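PDB 1NFG: D-hydantoinase, which is a dizinc hydrolase that probably catalyses the stereospecific hydrolysis of the cyclic amide bond of D-hydantoin derivatives. Local coordinates for residues Ser115-Tyr121 and Asp446-Arg452; Met345-Gln349 and His418-Pro424. Residue numbers count along the deposited sequence, not the author numbering.

Interaction 1 (Ser115-Tyr121 and Asp446-Arg452)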
# COMPACT_ATOMS: atom_id res chain seq x y z
N SER A 115 -46.44 6.32 -6.83
CA SER A 115 -45.14 6.49 -7.49
C SER A 115 -45.25 6.83 -8.97
O SER A 115 -45.86 6.07 -9.73
CB SER A 115 -44.30 5.22 -7.38
OG SER A 115 -44.00 4.93 -6.04
N ALA A 116 -44.65 7.94 -9.37
CA ALA A 116 -44.67 8.35 -10.77
C ALA A 116 -43.84 7.37 -11.62
O ALA A 116 -44.11 7.20 -12.81
CB ALA A 116 -44.13 9.76 -10.93
N ILE A 117 -42.85 6.74 -10.99
CA ILE A 117 -41.96 5.79 -11.67
C ILE A 117 -41.88 4.48 -10.90
O ILE A 117 -42.34 4.38 -9.77
CB ILE A 117 -40.53 6.37 -11.80
CG1 ILE A 117 -39.90 6.48 -10.40
CG2 ILE A 117 -40.58 7.73 -12.48
CD1 ILE A 117 -38.50 7.07 -10.36
N ASP A 118 -41.27 3.47 -11.53
CA ASP A 118 -41.12 2.15 -10.93
C ASP A 118 -40.17 2.19 -9.74
O ASP A 118 -39.31 3.07 -9.64
CB ASP A 118 -40.66 1.15 -11.99
CG ASP A 118 -41.78 0.77 -12.96
OD1 ASP A 118 -42.80 1.50 -12.99
OD2 ASP A 118 -41.66 -0.24 -13.69
N TYR A 119 -40.33 1.23 -8.83
CA TYR A 119 -39.51 1.20 -7.62
C TYR A 119 -39.35 -0.19 -7.01
O TYR A 119 -40.22 -1.06 -7.16
CB TYR A 119 -40.13 2.12 -6.57
CG TYR A 119 -41.55 1.73 -6.22
CD1 TYR A 119 -41.80 0.70 -5.30
CD2 TYR A 119 -42.64 2.32 -6.87
CE1 TYR A 119 -43.11 0.26 -5.06
CE2 TYR A 119 -43.95 1.88 -6.63
CZ TYR A 119 -44.17 0.85 -5.72
OH TYR A 119 -45.46 0.41 -5.51
N GLY A 120 -38.23 -0.38 -6.32
CA GLY A 120 -37.93 -1.64 -5.65
C GLY A 120 -37.58 -1.26 -4.22
O GLY A 120 -37.57 -0.06 -3.91
N TYR A 121 -37.32 -2.23 -3.35
CA TYR A 121 -36.98 -1.89 -1.96
C TYR A 121 -35.70 -2.54 -1.46
O TYR A 121 -35.36 -3.66 -1.85
CB TYR A 121 -38.05 -2.34 -0.96
CG TYR A 121 -39.47 -1.84 -1.14
CD1 TYR A 121 -39.75 -0.55 -1.59
CD2 TYR A 121 -40.55 -2.66 -0.79
CE1 TYR A 121 -41.07 -0.09 -1.69
CE2 TYR A 121 -41.87 -2.22 -0.88
CZ TYR A 121 -42.12 -0.94 -1.33
OH TYR A 121 -43.43 -0.52 -1.45
N ASP A 446 -48.83 5.39 -12.25
CA ASP A 446 -47.98 4.75 -13.25
C ASP A 446 -46.91 3.81 -12.68
O ASP A 446 -46.69 2.71 -13.20
CB ASP A 446 -47.27 5.79 -14.12
CG ASP A 446 -48.24 6.64 -14.93
OD1 ASP A 446 -49.26 6.10 -15.41
OD2 ASP A 446 -47.96 7.85 -15.10
N GLY A 447 -46.24 4.26 -11.61
CA GLY A 447 -45.18 3.47 -11.00
C GLY A 447 -45.58 2.13 -10.41
O GLY A 447 -46.60 2.02 -9.74
N LYS A 448 -44.76 1.11 -10.64
CA LYS A 448 -45.04 -0.21 -10.11
C LYS A 448 -43.84 -0.77 -9.35
O LYS A 448 -42.69 -0.42 -9.62
CB LYS A 448 -45.42 -1.17 -11.24
CG LYS A 448 -46.66 -0.76 -12.02
CD LYS A 448 -47.81 -0.36 -11.09
CE LYS A 448 -49.05 0.12 -11.84
NZ LYS A 448 -49.80 -1.03 -12.42
N PHE A 449 -44.13 -1.63 -8.38
CA PHE A 449 -43.08 -2.25 -7.58
C PHE A 449 -42.34 -3.29 -8.42
O PHE A 449 -42.92 -3.91 -9.31
CB PHE A 449 -43.71 -2.91 -6.35
CG PHE A 449 -42.73 -3.67 -5.51
CD1 PHE A 449 -41.87 -3.00 -4.64
CD2 PHE A 449 -42.62 -5.06 -5.63
CE1 PHE A 449 -40.94 -3.71 -3.89
CE2 PHE A 449 -41.69 -5.77 -4.89
CZ PHE A 449 -40.84 -5.09 -4.02
N LEU A 450 -41.05 -3.48 -8.13
CA LEU A 450 -40.23 -4.43 -8.86
C LEU A 450 -39.68 -5.53 -7.98
O LEU A 450 -38.94 -5.26 -7.03
CB LEU A 450 -39.06 -3.72 -9.52
CG LEU A 450 -39.38 -2.77 -10.67
CD1 LEU A 450 -38.25 -1.76 -10.85
CD2 LEU A 450 -39.59 -3.58 -11.93
N LYS A 451 -40.04 -6.77 -8.27
CA LYS A 451 -39.51 -7.89 -7.50
C LYS A 451 -38.12 -8.09 -8.10
O LYS A 451 -37.99 -8.61 -9.21
CB LYS A 451 -40.34 -9.15 -7.68
CG LYS A 451 -41.71 -9.10 -7.01
CD LYS A 451 -42.50 -10.39 -7.24
CE LYS A 451 -41.76 -11.62 -6.73
NZ LYS A 451 -42.49 -12.89 -7.04
N ARG A 452 -37.10 -7.65 -7.38
CA ARG A 452 -35.73 -7.76 -7.85
C ARG A 452 -35.17 -9.16 -7.66
O ARG A 452 -35.59 -9.90 -6.78
CB ARG A 452 -34.87 -6.69 -7.17
CG ARG A 452 -35.44 -5.30 -7.41
CD ARG A 452 -34.70 -4.16 -6.75
NE ARG A 452 -34.57 -4.33 -5.30
CZ ARG A 452 -33.57 -4.98 -4.72
NH1 ARG A 452 -32.62 -5.51 -5.46
NH2 ARG A 452 -33.53 -5.11 -3.40
O HOH W 1 -37.63 -4.50 -4.71
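Segments far apart in sequence can pair like neighbouring strands, and here Asp446-Arg452 runs parallel to Ser115-Tyr121. A single bridge, Tyr119 with Phe449, holds the middle: Tyr119 N donates to Lys448 O (3.0 Å), and Leu450 N returns a bond to Tyr119 O (2.7 Å). Phe449 and Tyr119 also bury the most surface. Although the CA-to-CB bond of Tyr119 leads away, its p rotamer brings the ring back over the incoming backbone, so that Phe449 CA sits 3.9 Å from the Tyr119 ring centroid in a CH-pi contact. Tyr119 CE1 lies 3.5 Å from Phe449 CB, and Tyr121 completes the aromatic cluster with its CD2 3.3 Å from Phe449 CE1; one face of the Tyr121 ring receives Phe449 CE1. Asp118 adds a polar tie: its OD1 accepts from Lys448 N (3.1 Å), while its CB rests 3.9 Å from Leu450 CD1 and its carboxylate also forms salt bridges with Arg430 and Lys379. Before the bridge, Gly447 N bonds to Ser115 O (2.6 Å), a close approach in which a side chain at Gly447 would collide with Ser115 O and Ile117 O. Beyond it, Arg452 NH2 reaches Tyr121 O (2.8 Å), and a water links Tyr121 N (2.7 Å) to Leu450 O (2.8 Å). The opposite edge of the strand pairs with strand 85-93, through Gly120 to Ile88 and Asp90. The C-terminal tail thus lines the start of a barrel strand, with Tyr121 still about 14 Å from a bound zinc ion (side chain to ion), in the metal-dependent TIM barrel of the amidohydrolase superfamily.

Interaction 2 (Met345-Gln349 and His418-Pro424)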
# COMPACT_ATOMS: atom_id res chain seq x y z
N MET A 345 -28.12 14.91 -14.74
CA MET A 345 -27.49 16.09 -15.30
C MET A 345 -26.11 16.33 -14.71
O MET A 345 -25.15 16.58 -15.44
CB MET A 345 -28.35 17.33 -15.07
CG MET A 345 -29.58 17.41 -15.98
SD MET A 345 -30.50 18.94 -15.73
CE MET A 345 -31.31 18.58 -14.15
N MET A 346 -26.01 16.24 -13.39
CA MET A 346 -24.74 16.45 -12.69
C MET A 346 -23.68 15.43 -13.10
O MET A 346 -22.54 15.79 -13.38
CB MET A 346 -24.97 16.40 -11.18
CG MET A 346 -25.77 17.58 -10.66
SD MET A 346 -24.91 19.14 -10.94
CE MET A 346 -25.65 19.62 -12.37
N VAL A 347 -24.04 14.15 -13.13
CA VAL A 347 -23.08 13.13 -13.52
C VAL A 347 -22.70 13.32 -14.98
O VAL A 347 -21.54 13.14 -15.36
CB VAL A 347 -23.67 11.71 -13.32
CG1 VAL A 347 -22.76 10.67 -13.96
CG2 VAL A 347 -23.85 11.43 -11.83
N TYR A 348 -23.68 13.71 -15.80
CA TYR A 348 -23.46 13.93 -17.22
C TYR A 348 -22.43 15.02 -17.49
O TYR A 348 -21.72 14.99 -18.51
CB TYR A 348 -24.77 14.30 -17.93
CG TYR A 348 -24.62 14.47 -19.43
CD1 TYR A 348 -24.51 13.36 -20.28
CD2 TYR A 348 -24.51 15.74 -20.00
CE1 TYR A 348 -24.29 13.52 -21.64
CE2 TYR A 348 -24.29 15.91 -21.36
CZ TYR A 348 -24.18 14.79 -22.17
OH TYR A 348 -23.92 14.95 -23.51
N GLN A 349 -22.33 16.01 -16.60
CA GLN A 349 -21.36 17.07 -16.81
C GLN A 349 -19.95 16.48 -16.86
O GLN A 349 -19.03 17.07 -17.41
CB GLN A 349 -21.46 18.12 -15.70
CG GLN A 349 -22.83 18.76 -15.60
CD GLN A 349 -23.32 19.28 -16.94
OE1 GLN A 349 -22.78 20.24 -17.49
NE2 GLN A 349 -24.36 18.63 -17.48
N HIS A 418 -25.60 25.92 -10.29
CA HIS A 418 -24.74 25.22 -11.25
C HIS A 418 -25.23 25.32 -12.69
O HIS A 418 -26.41 25.09 -12.97
CB HIS A 418 -24.59 23.74 -10.89
CG HIS A 418 -23.76 23.49 -9.66
ND1 HIS A 418 -22.69 22.62 -9.65
CD2 HIS A 418 -23.87 23.97 -8.39
CE1 HIS A 418 -22.18 22.57 -8.43
NE2 HIS A 418 -22.87 23.38 -7.65
N LYS A 419 -24.32 25.68 -13.59
CA LYS A 419 -24.65 25.78 -15.00
C LYS A 419 -24.36 24.41 -15.59
O LYS A 419 -23.30 23.85 -15.37
CB LYS A 419 -23.79 26.85 -15.68
CG LYS A 419 -24.08 28.27 -15.18
CD LYS A 419 -23.30 29.33 -15.96
CE LYS A 419 -21.80 29.18 -15.76
NZ LYS A 419 -21.04 30.16 -16.58
N VAL A 420 -25.32 23.87 -16.33
CA VAL A 420 -25.16 22.56 -16.93
C VAL A 420 -25.40 22.56 -18.42
O VAL A 420 -26.10 23.43 -18.95
CB VAL A 420 -26.11 21.53 -16.28
CG1 VAL A 420 -25.86 21.46 -14.80
CG2 VAL A 420 -27.56 21.91 -16.54
N LYS A 421 -24.81 21.58 -19.10
CA LYS A 421 -24.98 21.43 -20.53
C LYS A 421 -25.42 19.98 -20.72
O LYS A 421 -24.67 19.05 -20.43
CB LYS A 421 -23.65 21.68 -21.25
CG LYS A 421 -23.74 21.62 -22.76
CD LYS A 421 -22.37 21.80 -23.39
CE LYS A 421 -22.40 21.58 -24.89
NZ LYS A 421 -21.03 21.63 -25.47
N GLY A 422 -26.65 19.80 -21.19
CA GLY A 422 -27.18 18.46 -21.38
C GLY A 422 -28.32 18.29 -20.39
O GLY A 422 -28.10 18.11 -19.19
N VAL A 423 -29.55 18.35 -20.91
CA VAL A 423 -30.74 18.25 -20.08
C VAL A 423 -31.74 17.18 -20.54
O VAL A 423 -31.88 16.92 -21.73
CB VAL A 423 -31.46 19.62 -20.06
CG1 VAL A 423 -32.79 19.52 -19.34
CG2 VAL A 423 -30.57 20.65 -19.41
N PRO A 424 -32.43 16.53 -19.58
CA PRO A 424 -33.42 15.50 -19.92
C PRO A 424 -34.61 16.25 -20.51
O PRO A 424 -35.04 17.27 -19.95
CB PRO A 424 -33.78 14.88 -18.57
CG PRO A 424 -32.65 15.27 -17.67
CD PRO A 424 -32.28 16.64 -18.12
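Helix 345-349 packs on strand 422-424 in the metal-dependent hydrolase fold, and side-chain rotamers set the fit. Their axes approach to 8.4 Å at 153°, nearly antiparallel, and the strand reaches this position only after the chain turns a corner at Lys421. Met345, an mtm rotamer, points toward the strand: its CG touches Pro424 CD (3.5 Å), and its SD comes to 4.1 Å from Val423 CG2 and 4.3 Å from Val420 CG2. Met346 starts sideways, but successive m torsions at chi1 and chi2 fold it round so that its SD lies 4.3 Å from His418 ND1. Tyr348, with chi1 t, sends its ring to the corner, where CE2 meets Lys421 O at 3.3 Å near the ring plane. Gly422 is fixed twice over: at its backbone angles a CB would be jammed against the preceding carbonyl, and it would also strike Tyr348 CE2. Outside the two segments, Phe361 meets the Tyr348 ring edge-to-face, and Trp393 of the neighbouring strand 390-400 meets it with planes at about 45°. The corner itself is held by Gln349. Its m torsions at chi1 and chi2 curl the amide back beside its own helix, where NE2 donates to Met345 O (3.0 Å). The amide can then pair with both backbone groups of one residue: Gln349 NE2 donates to Lys421 O at 3.0 Å, and Gln349 OE1 accepts from Lys421 N at 2.9 Å.

Overall arrangement
Starting from the N terminus, the chain builds its first strands, then strands 48-58 (with zinc ligand His57, and His59 just after) and 85-93, before 115-121 opens strand 118-124. It continues round the barrel, adding the zinc ligands Lys148, His181, His237 and Asp313, to helix 343-352. Interaction 2 closes a loop of 68 intervening residues when 418-424 returns to that helix, and 446-452 afterwards completes interaction 1 across 324 residues. The smaller loop therefore lies wholly within the larger, and the two do not cross. Their centres are 25 Å apart without touching, yet both reach one mixed sheet: interaction 1 fastens the tail to its 118-124 strand, interaction 2 packs a helix on its 419-429 strand.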